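Local coordinates for CG14216 (Drosophila melanogaster, PDB 3P9Y), which dephosphorylates phosphoserine in the C-terminal domain of RNA polymerase II and probably takes part in RNA processing and transcription termination, at residues Ala26-Ala31 and Arg93-Cys98; Arg118-Val123 and Val138-Val143. The protein carries 2 engineered substitutions. All coordinates share one frame; numbering follows the deposited sequence.

Interaction 1 of 2, residues Ala26-Ala31 and Arg93-Cys98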
ATOM      1  N   ALA A  26      -2.798  -5.441   0.741  1.00 14.63           N
ATOM      2  CA  ALA A  26      -2.287  -5.176   2.083  1.00 15.05           C
ATOM      3  C   ALA A  26      -3.319  -4.420   2.918  1.00 14.89           C
ATOM      4  O   ALA A  26      -3.455  -4.665   4.117  1.00 15.12           O
ATOM      5  CB  ALA A  26      -0.984  -4.382   2.014  1.00 13.53           C
ATOM      6  N   HIS A  27      -4.031  -3.492   2.288  1.00 14.48           N
ATOM      7  CA  HIS A  27      -5.047  -2.713   2.983  1.00 15.56           C
ATOM      8  C   HIS A  27      -6.054  -3.677   3.583  1.00 16.27           C
ATOM      9  O   HIS A  27      -6.367  -3.613   4.770  1.00 16.07           O
ATOM     10  CB  HIS A  27      -5.761  -1.759   2.020  1.00 15.74           C
ATOM     11  CG  HIS A  27      -6.680  -0.782   2.696  1.00 17.46           C
ATOM     12  ND1 HIS A  27      -6.795   0.533   2.295  1.00 18.66           N
ATOM     13  CD2 HIS A  27      -7.527  -0.927   3.745  1.00 17.11           C
ATOM     14  CE1 HIS A  27      -7.667   1.157   3.068  1.00 18.16           C
ATOM     15  NE2 HIS A  27      -8.127   0.293   3.954  1.00 18.20           N
ATOM     16  N   ASN A  28      -6.552  -4.581   2.747  1.00 17.29           N
ATOM     17  CA  ASN A  28      -7.608  -5.499   3.140  1.00 18.16           C
ATOM     18  C   ASN A  28      -7.173  -6.404   4.287  1.00 19.12           C
ATOM     19  O   ASN A  28      -7.897  -6.575   5.268  1.00 18.34           O
ATOM     20  CB  ASN A  28      -8.038  -6.345   1.945  1.00 20.08           C
ATOM     21  CG  ASN A  28      -9.132  -7.323   2.295  1.00 24.34           C
ATOM     22  OD1 ASN A  28     -10.313  -6.983   2.294  1.00 26.44           O
ATOM     23  ND2 ASN A  28      -8.742  -8.545   2.612  1.00 26.32           N
ATOM     24  N   PHE A  29      -5.979  -6.968   4.163  1.00 17.50           N
ATOM     25  CA  PHE A  29      -5.471  -7.895   5.163  1.00 18.35           C
ATOM     26  C   PHE A  29      -5.246  -7.172   6.489  1.00 17.57           C
ATOM     27  O   PHE A  29      -5.723  -7.614   7.531  1.00 18.28           O
ATOM     28  CB  PHE A  29      -4.170  -8.533   4.665  1.00 17.56           C
ATOM     29  CG  PHE A  29      -3.845  -9.841   5.324  1.00 18.01           C
ATOM     30  CD1 PHE A  29      -4.223 -11.041   4.737  1.00 20.71           C
ATOM     31  CD2 PHE A  29      -3.157  -9.876   6.522  1.00 17.51           C
ATOM     32  CE1 PHE A  29      -3.919 -12.252   5.344  1.00 23.15           C
ATOM     33  CE2 PHE A  29      -2.852 -11.083   7.133  1.00 18.95           C
ATOM     34  CZ  PHE A  29      -3.229 -12.270   6.542  1.00 20.23           C
ATOM     35  N   LEU A  30      -4.523  -6.057   6.445  1.00 16.43           N
ATOM     36  CA  LEU A  30      -4.247  -5.270   7.644  1.00 16.84           C
ATOM     37  C   LEU A  30      -5.532  -4.877   8.372  1.00 18.55           C
ATOM     38  O   LEU A  30      -5.603  -4.965   9.594  1.00 18.17           O
ATOM     39  CB  LEU A  30      -3.449  -4.009   7.294  1.00 16.49           C
ATOM     40  CG  LEU A  30      -1.954  -4.220   7.038  1.00 15.69           C
ATOM     41  CD1 LEU A  30      -1.354  -3.010   6.320  1.00 14.64           C
ATOM     42  CD2 LEU A  30      -1.206  -4.507   8.339  1.00 13.92           C
ATOM     43  N   ALA A  31      -6.542  -4.444   7.619  1.00 17.45           N
ATOM     44  CA  ALA A  31      -7.806  -4.014   8.212  1.00 19.25           C
ATOM     45  C   ALA A  31      -8.517  -5.182   8.896  1.00 20.63           C
ATOM     46  O   ALA A  31      -9.090  -5.024   9.970  1.00 21.64           O
ATOM     47  CB  ALA A  31      -8.705  -3.398   7.153  1.00 18.76           C
ATOM     48  N   ARG A  93     -13.471  -1.732  -4.554  1.00 24.09           N
ATOM     49  CA  ARG A  93     -14.690  -0.957  -4.370  1.00 25.10           C
ATOM     50  C   ARG A  93     -15.252  -1.169  -2.968  1.00 24.64           C
ATOM     51  O   ARG A  93     -15.738  -0.232  -2.336  1.00 25.93           O
ATOM     52  CB  ARG A  93     -15.741  -1.354  -5.411  1.00 26.42           C
ATOM     53  CG  ARG A  93     -17.002  -0.500  -5.364  1.00 29.71           C
ATOM     54  CD  ARG A  93     -18.209  -1.212  -5.974  1.00 32.50           C
ATOM     55  NE  ARG A  93     -19.056  -1.829  -4.951  1.00 32.99           N
ATOM     56  CZ  ARG A  93     -19.066  -3.126  -4.649  1.00 31.07           C
ATOM     57  NH1 ARG A  93     -18.283  -3.982  -5.292  1.00 33.10           N
ATOM     58  NH2 ARG A  93     -19.874  -3.577  -3.702  1.00 34.15           N
ATOM     59  N   ARG A  94     -15.176  -2.402  -2.485  1.00 23.88           N
ATOM     60  CA  ARG A  94     -15.711  -2.739  -1.170  1.00 23.94           C
ATOM     61  C   ARG A  94     -14.903  -2.112  -0.048  1.00 23.85           C
ATOM     62  O   ARG A  94     -15.402  -1.954   1.062  1.00 24.42           O
ATOM     63  CB  ARG A  94     -15.743  -4.251  -0.979  1.00 24.74           C
ATOM     64  CG  ARG A  94     -16.602  -4.974  -1.990  1.00 27.50           C
ATOM     65  CD  ARG A  94     -16.845  -6.402  -1.565  1.00 26.25           C
ATOM     66  NE  ARG A  94     -17.420  -7.198  -2.638  1.00 28.00           N
ATOM     67  CZ  ARG A  94     -17.917  -8.419  -2.471  1.00 27.98           C
ATOM     68  NH1 ARG A  94     -17.915  -8.973  -1.268  1.00 23.27           N
ATOM     69  NH2 ARG A  94     -18.421  -9.077  -3.506  1.00 27.14           N
ATOM     70  N   ILE A  95     -13.651  -1.765  -0.328  1.00 21.96           N
ATOM     71  CA  ILE A  95     -12.809  -1.117   0.672  1.00 21.79           C
ATOM     72  C   ILE A  95     -13.018   0.394   0.685  1.00 21.71           C
ATOM     73  O   ILE A  95     -13.202   0.995   1.741  1.00 20.15           O
ATOM     74  CB  ILE A  95     -11.325  -1.423   0.438  1.00 21.57           C
ATOM     75  CG1 ILE A  95     -11.057  -2.904   0.705  1.00 21.78           C
ATOM     76  CG2 ILE A  95     -10.453  -0.561   1.349  1.00 20.77           C
ATOM     77  CD1 ILE A  95      -9.648  -3.336   0.386  1.00 22.30           C
ATOM     78  N   LYS A  96     -12.989   1.015  -0.486  1.00 22.07           N
ATOM     79  CA  LYS A  96     -13.167   2.455  -0.553  1.00 22.47           C
ATOM     80  C   LYS A  96     -13.582   2.917  -1.938  1.00 23.21           C
ATOM     81  O   LYS A  96     -13.526   2.162  -2.907  1.00 23.64           O
ATOM     82  CB  LYS A  96     -11.891   3.179  -0.104  1.00 21.51           C
ATOM     83  CG  LYS A  96     -10.669   2.944  -0.991  1.00 22.48           C
ATOM     84  CD  LYS A  96      -9.442   3.650  -0.414  1.00 21.56           C
ATOM     85  CE  LYS A  96      -8.229   3.549  -1.323  1.00 20.15           C
ATOM     86  NZ  LYS A  96      -7.025   4.126  -0.657  1.00 20.40           N
ATOM     87  N   LYS A  97     -13.986   4.179  -2.003  1.00 24.28           N
ATOM     88  CA  LYS A  97     -14.571   4.775  -3.192  1.00 26.20           C
ATOM     89  C   LYS A  97     -13.616   4.774  -4.375  1.00 25.16           C
ATOM     90  O   LYS A  97     -13.987   4.372  -5.475  1.00 27.27           O
ATOM     91  CB  LYS A  97     -14.987   6.214  -2.866  1.00 32.22           C
ATOM     92  CG  LYS A  97     -15.627   6.987  -4.008  1.00 39.39           C
ATOM     93  CD  LYS A  97     -15.625   8.483  -3.696  1.00 47.96           C
ATOM     94  CE  LYS A  97     -16.557   9.269  -4.606  1.00 62.99           C
ATOM     95  NZ  LYS A  97     -17.993   9.078  -4.249  1.00 65.68           N
ATOM     96  N   CYS A  98     -12.384   5.224  -4.160  1.00 23.49           N
ATOM     97  CA  CYS A  98     -11.483   5.471  -5.278  1.00 24.79           C
ATOM     98  C   CYS A  98     -10.005   5.454  -4.907  1.00 22.72           C
ATOM     99  O   CYS A  98      -9.642   5.659  -3.751  1.00 21.86           O
ATOM    100  CB  CYS A  98     -11.806   6.836  -5.887  1.00 27.46           C
ATOM    101  SG  CYS A  98     -11.507   8.210  -4.741  1.00 28.15           S
TER

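Interaction 2 of 2, residues Arg118-Val123 and Val138-Val143. With IMD (imidazole), chain I.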
ATOM      1  N   ARG A 118      11.140   2.379  -5.888  1.00 19.93           N
ATOM      2  CA  ARG A 118      10.720   3.562  -6.628  1.00 22.42           C
ATOM      3  C   ARG A 118       9.630   4.300  -5.867  1.00 20.61           C
ATOM      4  O   ARG A 118       9.627   5.528  -5.811  1.00 20.12           O
ATOM      5  CB  ARG A 118      10.243   3.192  -8.032  1.00 27.58           C
ATOM      6  CG  ARG A 118      11.377   3.085  -9.037  1.00 35.57           C
ATOM      7  CD  ARG A 118      10.903   2.538 -10.372  1.00 43.78           C
ATOM      8  NE  ARG A 118      11.944   2.610 -11.394  1.00 48.31           N
ATOM      9  CZ  ARG A 118      12.060   3.593 -12.285  1.00 53.05           C
ATOM     10  NH1 ARG A 118      11.198   4.602 -12.295  1.00 51.14           N
ATOM     11  NH2 ARG A 118      13.043   3.565 -13.177  1.00 55.52           N
ATOM     12  N   VAL A 119       8.711   3.548  -5.268  1.00 18.67           N
ATOM     13  CA  VAL A 119       7.636   4.149  -4.488  1.00 18.13           C
ATOM     14  C   VAL A 119       8.196   4.700  -3.180  1.00 17.84           C
ATOM     15  O   VAL A 119       7.852   5.798  -2.762  1.00 17.47           O
ATOM     16  CB  VAL A 119       6.516   3.131  -4.205  1.00 18.44           C
ATOM     17  CG1 VAL A 119       5.493   3.697  -3.216  1.00 15.92           C
ATOM     18  CG2 VAL A 119       5.844   2.724  -5.512  1.00 18.66           C
ATOM     19  N   TYR A 120       9.060   3.919  -2.547  1.00 17.49           N
ATOM     20  CA  TYR A 120       9.784   4.347  -1.361  1.00 18.29           C
ATOM     21  C   TYR A 120      10.406   5.732  -1.572  1.00 19.01           C
ATOM     22  O   TYR A 120      10.228   6.624  -0.752  1.00 17.84           O
ATOM     23  CB  TYR A 120      10.878   3.330  -1.059  1.00 17.12           C
ATOM     24  CG  TYR A 120      11.747   3.637   0.139  1.00 17.07           C
ATOM     25  CD1 TYR A 120      11.269   3.478   1.431  1.00 16.60           C
ATOM     26  CD2 TYR A 120      13.069   4.031  -0.026  1.00 17.78           C
ATOM     27  CE1 TYR A 120      12.077   3.733   2.528  1.00 16.77           C
ATOM     28  CE2 TYR A 120      13.880   4.288   1.059  1.00 16.78           C
ATOM     29  CZ  TYR A 120      13.383   4.137   2.331  1.00 16.27           C
ATOM     30  OH  TYR A 120      14.198   4.390   3.408  1.00 16.43           O
ATOM     31  N   ASP A 121      11.124   5.898  -2.678  1.00 19.11           N
ATOM     32  CA  ASP A 121      11.815   7.149  -2.972  1.00 21.71           C
ATOM     33  C   ASP A 121      10.854   8.312  -3.162  1.00 21.75           C
ATOM     34  O   ASP A 121      11.119   9.414  -2.699  1.00 22.63           O
ATOM     35  CB  ASP A 121      12.677   6.997  -4.223  1.00 22.94           C
ATOM     36  CG  ASP A 121      13.924   6.185  -3.969  1.00 22.95           C
ATOM     37  OD1 ASP A 121      14.323   6.058  -2.796  1.00 23.21           O
ATOM     38  OD2 ASP A 121      14.503   5.670  -4.940  1.00 23.00           O
ATOM     39  N   LEU A 122       9.747   8.071  -3.852  1.00 20.65           N
ATOM     40  CA  LEU A 122       8.766   9.123  -4.086  1.00 21.75           C
ATOM     41  C   LEU A 122       8.132   9.552  -2.766  1.00 21.86           C
ATOM     42  O   LEU A 122       7.910  10.740  -2.528  1.00 21.76           O
ATOM     43  CB  LEU A 122       7.693   8.648  -5.071  1.00 21.62           C
ATOM     44  CG  LEU A 122       8.179   8.506  -6.518  1.00 22.52           C
ATOM     45  CD1 LEU A 122       7.161   7.775  -7.374  1.00 22.93           C
ATOM     46  CD2 LEU A 122       8.492   9.880  -7.114  1.00 24.53           C
ATOM     47  N   VAL A 123       7.854   8.579  -1.907  1.00 20.07           N
ATOM     48  CA  VAL A 123       7.280   8.853  -0.603  1.00 19.03           C
ATOM     49  C   VAL A 123       8.253   9.680   0.232  1.00 21.54           C
ATOM     50  O   VAL A 123       7.867  10.674   0.836  1.00 21.25           O
ATOM     51  CB  VAL A 123       6.935   7.542   0.144  1.00 19.56           C
ATOM     52  CG1 VAL A 123       6.701   7.808   1.619  1.00 17.27           C
ATOM     53  CG2 VAL A 123       5.715   6.864  -0.492  1.00 17.66           C
ATOM     54  N   VAL A 138       7.803   9.703  11.816  1.00 24.21           N
ATOM     55  CA  VAL A 138       7.101   8.695  11.034  1.00 21.63           C
ATOM     56  C   VAL A 138       8.138   7.775  10.405  1.00 20.67           C
ATOM     57  O   VAL A 138       9.150   8.240   9.880  1.00 19.48           O
ATOM     58  CB  VAL A 138       6.233   9.326   9.932  1.00 22.69           C
ATOM     59  CG1 VAL A 138       7.071  10.219   9.030  1.00 23.95           C
ATOM     60  CG2 VAL A 138       5.532   8.241   9.125  1.00 20.01           C
ATOM     61  N   HIS A 139       7.897   6.470  10.472  1.00 17.05           N
ATOM     62  CA  HIS A 139       8.840   5.502   9.928  1.00 17.47           C
ATOM     63  C   HIS A 139       8.389   5.004   8.564  1.00 16.44           C
ATOM     64  O   HIS A 139       7.333   4.401   8.443  1.00 15.55           O
ATOM     65  CB  HIS A 139       8.985   4.319  10.878  1.00 16.49           C
ATOM     66  CG  HIS A 139       9.490   4.696  12.235  1.00 18.72           C
ATOM     67  ND1 HIS A 139      10.807   5.021  12.476  1.00 18.43           N
ATOM     68  CD2 HIS A 139       8.853   4.800  13.423  1.00 17.91           C
ATOM     69  CE1 HIS A 139      10.960   5.312  13.754  1.00 19.68           C
ATOM     70  NE2 HIS A 139       9.790   5.183  14.351  1.00 18.98           N
ATOM     71  N   VAL A 140       9.190   5.260   7.538  1.00 15.36           N
ATOM     72  CA  VAL A 140       8.907   4.734   6.210  1.00 15.07           C
ATOM     73  C   VAL A 140       9.691   3.435   6.025  1.00 16.01           C
ATOM     74  O   VAL A 140      10.906   3.392   6.229  1.00 15.60           O
ATOM     75  CB  VAL A 140       9.255   5.763   5.111  1.00 15.84           C
ATOM     76  CG1 VAL A 140       8.797   5.275   3.753  1.00 14.42           C
ATOM     77  CG2 VAL A 140       8.606   7.104   5.432  1.00 15.63           C
ATOM     78  N   LEU A 141       8.980   2.370   5.662  1.00 15.04           N
ATOM     79  CA  LEU A 141       9.572   1.048   5.523  1.00 14.05           C
ATOM     80  C   LEU A 141       9.235   0.477   4.157  1.00 15.19           C
ATOM     81  O   LEU A 141       8.069   0.461   3.762  1.00 14.38           O
ATOM     82  CB  LEU A 141       9.017   0.116   6.599  1.00 14.78           C
ATOM     83  CG  LEU A 141       9.180   0.582   8.045  1.00 15.53           C
ATOM     84  CD1 LEU A 141       8.313  -0.254   8.978  1.00 16.97           C
ATOM     85  CD2 LEU A 141      10.647   0.519   8.458  1.00 14.88           C
ATOM     86  N   ASN A 142      10.243   0.011   3.426  1.00 14.81           N
ATOM     87  CA  ASN A 142       9.995  -0.608   2.133  1.00 15.65           C
ATOM     88  C   ASN A 142      10.120  -2.110   2.217  1.00 15.32           C
ATOM     89  O   ASN A 142      11.122  -2.634   2.697  1.00 14.72           O
ATOM     90  CB  ASN A 142      10.959  -0.099   1.064  1.00 15.23           C
ATOM     91  CG  ASN A 142      10.630  -0.653  -0.312  1.00 16.36           C
ATOM     92  OD1 ASN A 142       9.680  -0.213  -0.963  1.00 15.31           O
ATOM     93  ND2 ASN A 142      11.406  -1.632  -0.753  1.00 16.68           N
ATOM     94  N   VAL A 143       9.087  -2.793   1.741  1.00 15.51           N
ATOM     95  CA  VAL A 143       9.081  -4.239   1.646  1.00 15.43           C
ATOM     96  C   VAL A 143       8.686  -4.597   0.217  1.00 16.51           C
ATOM     97  O   VAL A 143       7.549  -4.384  -0.187  1.00 16.47           O
ATOM     98  CB  VAL A 143       8.073  -4.863   2.620  1.00 16.95           C
ATOM     99  CG1 VAL A 143       8.080  -6.377   2.484  1.00 17.09           C
ATOM    100  CG2 VAL A 143       8.388  -4.454   4.058  1.00 18.54           C
TER
HETATM  101  N1  IMD I 196      15.279   8.652  -1.457  1.00 29.97           N
HETATM  102  C2  IMD I 196      14.353   9.625  -1.602  1.00 27.99           C
HETATM  103  N3  IMD I 196      14.770  10.721  -0.930  1.00 31.82           N
HETATM  104  C4  IMD I 196      15.963  10.441  -0.360  1.00 32.21           C
HETATM  105  C5  IMD I 196      16.286   9.135  -0.694  1.00 31.73           C

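Interaction 1 of 2, residues Ala26-Ala31 and Arg93-Cys98
The methyl CG2 of Ile-95 sits squarely over the imidazole of His-27, a CH-pi contact in which the carbon lies 3.6 Å from the centroid of the His-27 ring and only 11° from its normal. With CG of His-27 anti to the backbone N (chi1 -172°), the ring reaches out from its helix and offers this face to the methyl. The two side chains run past each other in opposite directions, and the methyl lies over the centre of the ring. The second branch of Ile-95 makes a purely aliphatic contact: CD1 meets CB of Asn-28 at 3.8 Å, the side chains crossing at about a right angle. The same isoleucine thus bridges two successive residues of helix 22-32.

In this low-molecular-weight protein tyrosine phosphatase-like fold, helix 22-32 follows the loop that leaves strand 11-16, the place of the phosphate-binding loop in such enzymes, and Ile-95 of the 93-98 segment packs against that helix. Leu-30 of the same helix packs on Val-14 of the central sheet.

The polar contacts of the histidine turn elsewhere. ND1 of His-27 is hydrogen-bonded to OG of Ser-39, on strand 36-41, which limits rotation of the ring. Putting an alanine in place of His-27 would probably leave Ile-95 CG2 without its aromatic platform and deprive Ser-39 of a partner. The same serine hydroxyl also meets Lys-96 NZ, which forms a salt bridge with Glu-100 and lies 4.7 Å from His-27 ND1.

Interaction 2 of 2, residues Arg118-Val123 and Val138-Val143
Tyr-120 lies across Val-140 and Asn-142, joining helix 117-128 to the last strand of the beta-alpha-beta unit formed by strand 111-114, that helix and strand 137-142. The helix runs almost antiparallel to the strand, at 164°, with 8.8 Å between the axes of the short segments.

The tight part is apolar. CG of Tyr-120 stands anti to the backbone N (chi1 179°), which carries the ring obliquely across Val-140 and Asn-142, where its CD1 touches CB of Asn-142 at 3.6 Å and its CE1 touches CG1 of Val-140 at 3.8 Å. Both carbons approach the ring obliquely, while the carbonyl O of Val-140 lies in the ring plane at its edge. One turn further along the helix, Val-123 adds CG1, 3.9 Å from the same Val-140 CG1, so that one methyl serves both helix residues. Beyond the segments, the phenol OH of Tyr-120 is hydrogen-bonded to OG of Ser-194 on the neighbouring strand 192-197.

The outer side of the helix is loose by comparison. Asp-121 is exposed there and holds an imidazole, probably from the crystallisation liquor, whose N1 donates to OD1 of Asp-121 at 3.1 Å with an N-H...O angle of 157°.

Overall arrangement
Interactions 1 and 2 lie on opposite sides of the chain's centre, with centres about 20 Å apart and nearest atoms about 9 Å apart, and they do not touch. They follow one another along the chain and are linked through the five-stranded sheet. Residues 26-31 rest on strands 11-16 and 36-41, whereas residues 118-123 cover strand 111-114 and its neighbour 137-142. Interaction 1 belongs to the helix after the presumed phosphate-binding loop; Lys-96 touches Asn-19 of that loop. Interaction 2 includes strand 137-142, which leads into the loop that probably corresponds to the general-acid loop of low-molecular-weight protein tyrosine phosphatases. The imidazole at Asp-121 sits on the solvent side of helix 117-128, outside the buried contact.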